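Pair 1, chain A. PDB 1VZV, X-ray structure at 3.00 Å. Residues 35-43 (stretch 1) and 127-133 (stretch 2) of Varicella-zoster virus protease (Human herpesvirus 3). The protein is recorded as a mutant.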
# COMPACT_ATOMS: atom_id res chain seq x y z
N LYS A 35 12.11 -20.44 20.70
CA LYS A 35 12.68 -19.87 19.49
C LYS A 35 11.66 -18.94 18.83
O LYS A 35 10.72 -19.39 18.18
CB LYS A 35 13.08 -20.98 18.55
N ILE A 36 11.87 -17.64 19.03
CA ILE A 36 11.01 -16.57 18.54
C ILE A 36 10.94 -16.46 17.04
O ILE A 36 11.97 -16.37 16.37
CB ILE A 36 11.48 -15.25 19.09
CG1 ILE A 36 11.47 -15.32 20.61
CG2 ILE A 36 10.58 -14.14 18.63
CD1 ILE A 36 11.85 -14.02 21.26
N PRO A 37 9.72 -16.43 16.48
CA PRO A 37 9.46 -16.33 15.05
C PRO A 37 9.13 -14.94 14.52
O PRO A 37 8.66 -14.05 15.23
CB PRO A 37 8.29 -17.28 14.87
CG PRO A 37 7.47 -16.98 16.08
CD PRO A 37 8.50 -16.86 17.20
N ILE A 38 9.34 -14.79 13.22
CA ILE A 38 9.11 -13.56 12.50
C ILE A 38 7.99 -13.76 11.48
O ILE A 38 8.10 -14.55 10.56
CB ILE A 38 10.43 -13.10 11.80
CG1 ILE A 38 11.28 -12.31 12.78
CG2 ILE A 38 10.18 -12.30 10.54
CD1 ILE A 38 12.51 -11.72 12.15
N ASN A 39 6.88 -13.09 11.69
CA ASN A 39 5.80 -13.21 10.73
C ASN A 39 5.47 -11.81 10.24
O ASN A 39 6.02 -10.83 10.74
CB ASN A 39 4.59 -13.96 11.31
CG ASN A 39 3.86 -13.20 12.40
OD1 ASN A 39 3.84 -11.97 12.41
ND2 ASN A 39 3.23 -13.94 13.31
N ILE A 40 4.57 -11.71 9.27
CA ILE A 40 4.18 -10.44 8.69
C ILE A 40 2.78 -10.05 9.17
O ILE A 40 1.90 -10.87 9.16
CB ILE A 40 4.14 -10.59 7.15
CG1 ILE A 40 5.52 -10.96 6.60
CG2 ILE A 40 3.55 -9.35 6.49
CD1 ILE A 40 5.48 -11.32 5.16
N ASP A 41 2.58 -8.81 9.61
CA ASP A 41 1.27 -8.31 10.05
C ASP A 41 0.78 -8.98 11.33
O ASP A 41 -0.39 -8.83 11.72
CB ASP A 41 0.23 -8.52 8.90
CG ASP A 41 -1.19 -7.91 9.20
OD1 ASP A 41 -1.25 -6.72 9.60
OD2 ASP A 41 -2.24 -8.60 8.98
N HIS A 42 1.68 -9.66 12.04
CA HIS A 42 1.35 -10.41 13.27
C HIS A 42 0.53 -11.67 12.95
O HIS A 42 -0.01 -12.30 13.85
CB HIS A 42 0.60 -9.57 14.30
CG HIS A 42 1.42 -8.49 14.93
ND1 HIS A 42 2.31 -8.69 15.96
CD2 HIS A 42 1.45 -7.16 14.68
CE1 HIS A 42 2.83 -7.50 16.29
NE2 HIS A 42 2.34 -6.53 15.54
N ARG A 43 0.49 -12.03 11.67
CA ARG A 43 -0.21 -13.20 11.18
C ARG A 43 0.48 -14.50 11.56
O ARG A 43 1.49 -14.88 10.98
CB ARG A 43 -0.36 -13.14 9.66
CG ARG A 43 -1.43 -12.18 9.18
CD ARG A 43 -2.81 -12.67 9.59
NE ARG A 43 -3.41 -13.57 8.61
CZ ARG A 43 -4.14 -13.17 7.57
NH1 ARG A 43 -4.37 -11.86 7.39
NH2 ARG A 43 -4.66 -14.06 6.71
N PHE A 127 9.08 -13.86 24.40
CA PHE A 127 8.50 -12.60 23.89
C PHE A 127 7.17 -12.92 23.23
O PHE A 127 6.14 -12.42 23.68
CB PHE A 127 9.45 -11.93 22.92
CG PHE A 127 10.46 -11.04 23.60
CD1 PHE A 127 10.06 -10.17 24.62
CD2 PHE A 127 11.80 -11.06 23.22
CE1 PHE A 127 11.00 -9.32 25.24
CE2 PHE A 127 12.73 -10.22 23.84
CZ PHE A 127 12.32 -9.35 24.85
N THR A 128 7.22 -13.78 22.22
CA THR A 128 6.09 -14.28 21.41
C THR A 128 6.51 -14.24 19.94
O THR A 128 7.01 -15.25 19.42
CB THR A 128 4.73 -13.57 21.68
OG1 THR A 128 4.21 -14.01 22.94
CG2 THR A 128 3.71 -13.96 20.65
N HIS A 129 6.38 -13.08 19.30
CA HIS A 129 6.80 -12.97 17.91
C HIS A 129 7.09 -11.53 17.49
O HIS A 129 6.60 -10.59 18.13
CB HIS A 129 5.76 -13.60 16.98
CG HIS A 129 4.53 -12.78 16.83
ND1 HIS A 129 4.18 -12.12 15.68
CD2 HIS A 129 3.60 -12.43 17.75
CE1 HIS A 129 3.09 -11.41 15.92
NE2 HIS A 129 2.70 -11.57 17.16
N VAL A 130 7.93 -11.40 16.46
CA VAL A 130 8.39 -10.14 15.86
C VAL A 130 7.61 -9.95 14.55
O VAL A 130 7.69 -10.82 13.68
CB VAL A 130 9.90 -10.25 15.50
CG1 VAL A 130 10.32 -9.12 14.58
CG2 VAL A 130 10.77 -10.28 16.77
N ALA A 131 6.90 -8.84 14.38
CA ALA A 131 6.14 -8.59 13.17
C ALA A 131 6.84 -7.62 12.23
O ALA A 131 7.56 -6.73 12.67
CB ALA A 131 4.80 -8.07 13.53
N LEU A 132 6.71 -7.83 10.93
CA LEU A 132 7.30 -6.91 9.97
C LEU A 132 6.11 -6.02 9.55
O LEU A 132 5.01 -6.52 9.38
CB LEU A 132 7.90 -7.66 8.77
CG LEU A 132 9.14 -8.56 8.94
CD1 LEU A 132 9.51 -9.13 7.59
CD2 LEU A 132 10.32 -7.81 9.54
N CYS A 133 6.33 -4.73 9.35
CA CYS A 133 5.22 -3.84 9.01
C CYS A 133 5.73 -2.50 8.47
O CYS A 133 6.92 -2.32 8.37
CB CYS A 133 4.46 -3.60 10.32
SG CYS A 133 5.57 -3.18 11.73

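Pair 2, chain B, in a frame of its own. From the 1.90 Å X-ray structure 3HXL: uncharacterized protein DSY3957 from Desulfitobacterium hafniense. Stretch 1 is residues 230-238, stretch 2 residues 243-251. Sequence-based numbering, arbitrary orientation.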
# COMPACT_ATOMS: atom_id res chain seq x y z
N LYS B 230 -1.07 5.22 13.47
CA LYS B 230 0.25 4.64 13.25
C LYS B 230 0.42 3.93 11.91
O LYS B 230 -0.18 2.88 11.65
CB LYS B 230 0.59 3.71 14.41
CG LYS B 230 0.46 4.36 15.79
CD LYS B 230 1.45 5.51 16.01
CE LYS B 230 1.26 6.16 17.38
NZ LYS B 230 2.31 7.17 17.71
N ILE B 231 1.24 4.54 11.06
CA ILE B 231 1.54 4.02 9.72
C ILE B 231 3.00 4.35 9.42
O ILE B 231 3.66 5.05 10.19
CB ILE B 231 0.65 4.70 8.65
CG1 ILE B 231 0.83 6.22 8.69
CG2 ILE B 231 -0.82 4.37 8.88
CD1 ILE B 231 1.89 6.74 7.75
N GLN B 232 3.52 3.84 8.31
CA GLN B 232 4.88 4.14 7.89
C GLN B 232 4.92 4.44 6.40
O GLN B 232 4.08 3.97 5.64
CB GLN B 232 5.85 2.98 8.19
CG GLN B 232 6.27 2.84 9.66
CD GLN B 232 7.31 1.73 9.85
OE1 GLN B 232 7.05 0.56 9.54
NE2 GLN B 232 8.50 2.09 10.34
N VAL B 233 5.91 5.23 6.01
CA VAL B 233 6.13 5.57 4.62
C VAL B 233 7.51 5.04 4.27
O VAL B 233 8.44 5.14 5.07
CB VAL B 233 6.11 7.11 4.38
CG1 VAL B 233 4.75 7.67 4.74
CG2 VAL B 233 7.21 7.77 5.18
N VAL B 234 7.63 4.46 3.08
CA VAL B 234 8.88 3.90 2.59
C VAL B 234 9.37 4.73 1.41
O VAL B 234 8.74 4.78 0.35
CB VAL B 234 8.69 2.44 2.12
CG1 VAL B 234 10.02 1.88 1.63
CG2 VAL B 234 8.14 1.60 3.28
N LEU B 235 10.51 5.38 1.62
CA LEU B 235 11.11 6.25 0.62
C LEU B 235 12.43 5.71 0.13
O LEU B 235 12.96 4.73 0.67
CB LEU B 235 11.34 7.64 1.21
CG LEU B 235 10.20 8.25 2.01
CD1 LEU B 235 10.64 9.60 2.57
CD2 LEU B 235 8.98 8.42 1.12
N GLU B 236 12.95 6.36 -0.91
CA GLU B 236 14.22 6.02 -1.54
C GLU B 236 15.30 7.01 -1.14
O GLU B 236 15.12 8.21 -1.32
CB GLU B 236 14.07 6.07 -3.07
CG GLU B 236 15.34 5.77 -3.83
CD GLU B 236 16.06 7.01 -4.36
OE1 GLU B 236 17.15 6.82 -4.91
OE2 GLU B 236 15.56 8.16 -4.26
N ASN B 237 16.41 6.51 -0.62
CA ASN B 237 17.53 7.36 -0.23
C ASN B 237 17.16 8.69 0.44
O ASN B 237 17.38 9.77 -0.11
CB ASN B 237 18.41 7.63 -1.47
CG ASN B 237 19.23 6.42 -1.86
OD1 ASN B 237 20.25 6.12 -1.23
ND2 ASN B 237 18.78 5.69 -2.87
N TYR B 238 16.59 8.60 1.63
CA TYR B 238 16.22 9.79 2.38
C TYR B 238 16.39 9.58 3.87
O TYR B 238 15.45 9.75 4.66
CB TYR B 238 14.77 10.19 2.08
CG TYR B 238 14.48 11.64 2.39
CD1 TYR B 238 13.64 11.98 3.46
CD2 TYR B 238 15.03 12.66 1.62
CE1 TYR B 238 13.35 13.32 3.74
CE2 TYR B 238 14.75 14.00 1.90
CZ TYR B 238 13.92 14.32 2.96
OH TYR B 238 13.63 15.65 3.21
N TYR B 243 13.36 9.66 11.38
CA TYR B 243 12.09 9.44 12.05
C TYR B 243 11.66 7.97 11.92
O TYR B 243 11.80 7.38 10.85
CB TYR B 243 11.05 10.37 11.43
CG TYR B 243 9.67 10.25 12.03
CD1 TYR B 243 9.47 10.44 13.40
CD2 TYR B 243 8.56 9.95 11.24
CE1 TYR B 243 8.21 10.32 13.97
CE2 TYR B 243 7.29 9.82 11.80
CZ TYR B 243 7.13 10.01 13.17
OH TYR B 243 5.89 9.88 13.74
N GLU B 244 11.15 7.40 13.01
CA GLU B 244 10.73 5.99 13.02
C GLU B 244 9.56 5.70 12.09
O GLU B 244 9.27 4.53 11.78
CB GLU B 244 10.35 5.54 14.44
CG GLU B 244 9.13 6.24 15.04
CD GLU B 244 9.51 7.48 15.84
OE1 GLU B 244 10.63 8.00 15.65
OE2 GLU B 244 8.68 7.94 16.66
N GLY B 245 8.89 6.75 11.63
CA GLY B 245 7.77 6.55 10.73
C GLY B 245 8.20 6.47 9.28
O GLY B 245 7.38 6.26 8.39
N VAL B 246 9.50 6.61 9.04
CA VAL B 246 10.02 6.57 7.67
C VAL B 246 11.13 5.55 7.44
O VAL B 246 12.12 5.53 8.17
CB VAL B 246 10.56 7.95 7.23
CG1 VAL B 246 11.15 7.86 5.83
CG2 VAL B 246 9.46 8.99 7.30
N ILE B 247 10.96 4.70 6.43
CA ILE B 247 11.98 3.72 6.09
C ILE B 247 12.64 4.22 4.81
O ILE B 247 11.95 4.63 3.87
CB ILE B 247 11.37 2.32 5.84
CG1 ILE B 247 10.78 1.78 7.15
CG2 ILE B 247 12.44 1.37 5.30
CD1 ILE B 247 9.85 0.56 6.97
N SER B 248 13.96 4.21 4.77
CA SER B 248 14.70 4.68 3.60
C SER B 248 15.51 3.57 2.91
O SER B 248 16.52 3.12 3.43
CB SER B 248 15.65 5.82 3.99
OG SER B 248 16.36 6.32 2.87
N VAL B 249 15.05 3.17 1.73
CA VAL B 249 15.72 2.13 0.95
C VAL B 249 16.89 2.75 0.19
O VAL B 249 16.71 3.69 -0.58
CB VAL B 249 14.75 1.49 -0.07
CG1 VAL B 249 15.42 0.34 -0.80
CG2 VAL B 249 13.49 1.02 0.65
N LYS B 250 18.09 2.21 0.41
CA LYS B 250 19.31 2.74 -0.21
C LYS B 250 19.61 2.19 -1.60
O LYS B 250 19.93 2.96 -2.53
CB LYS B 250 20.52 2.48 0.70
CG LYS B 250 21.81 3.19 0.27
CD LYS B 250 22.97 2.86 1.20
CE LYS B 250 24.23 3.66 0.86
NZ LYS B 250 24.02 5.14 1.04
N ASN B 251 19.53 0.87 -1.75
CA ASN B 251 19.81 0.25 -3.04
C ASN B 251 18.66 -0.59 -3.58
O ASN B 251 17.61 -0.72 -2.95
CB ASN B 251 21.11 -0.58 -2.96
CG ASN B 251 21.04 -1.73 -1.96
OD1 ASN B 251 20.16 -1.77 -1.10
ND2 ASN B 251 21.98 -2.66 -2.06
O HOH W 1 22.89 5.82 -1.52

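On one face of these two pairs of parallel strands, the same three positions are filled in opposite chemical styles. In pair 1 they hold Asn A39, His A129 and Ala A131, a polar cluster with one methyl; in pair 2 they hold Leu B235, Val B246 and Ser B248, an apolar contact with one hydroxyl. Pair 1 brings Asn A39 ND2 to 3.1 Å from His A129 ND1, a distance that does not by itself establish a hydrogen bond. Pair 2 sets Leu B235 CD1 against Val B246 CG1 at 3.7 Å.

The frame beneath is nearly identical. Fourteen residues superpose with an RMSD of 0.9 Å, the strands run parallel at 32° in pair 1 and 27° in pair 2, and the buried surfaces, 645 and 651 Å², are almost equal. In both, one strand's amide and carbonyl groups alternate between neighbours on the other. Val A130 N donates to Pro A37 O (3.0 Å) and Asn A39 N to Val A130 O (3.1 Å); at the matching places Ile B247 N donates to Val B233 O (2.9 Å) and Leu B235 N to Ile B247 O (2.8 Å). The ladder closes less tightly in pair 1, where the bond from Asp A41 N to Leu A132 O is weak at 3.3 Å; its match, from Asn B237 N to Val B249 O, spans 2.8 Å.

The other face is conservative at three of its four positions: Ile A38 matches Val B234, Val A130 matches Ile B247, and Leu A132 matches Val B249, so branched aliphatic bulk is redistributed across the strands. At the fourth, Ile A40 is matched by Glu B236, whose side chain covers little of the contact. Ile A38 CG1 lies 3.7 Å from Val A130 CB, where Val B234 CG2 is 4.2 Å from Ile B247 CB; along the diagonal the order reverses, with Ile A38 CG2 4.2 Å from Leu A132 CG and Val B234 CG1 3.7 Å from Val B249 CG2.

The strand ends show how far side chains may diverge on a common backbone. The CA-to-CB bond of Ile A36 points sideways, but the end of the side chain comes nearer the second stretch, and its CD1 meets the ring edge of Phe A127 at CD2, 3.6 Å away. Its counterpart Gln B232 instead uses NE2 to donate to Glu B244 O at 2.9 Å. Beyond the other end, His A42 lies with one ring face over Ala A131 CB, which sits 3.4 Å from the ring centroid, a CH-pi contact. Tyr B238 occupies the matching position, but the end of its side chain leads away; its backbone N donates to Ser B248 OG at 2.6 Å. A methyl under a ring and a hydroxyl facing an amide thus join equivalent positions.

The general principle is that backbone hydrogen bonding can preserve a register while side chains exchange polar, aromatic and aliphatic contacts.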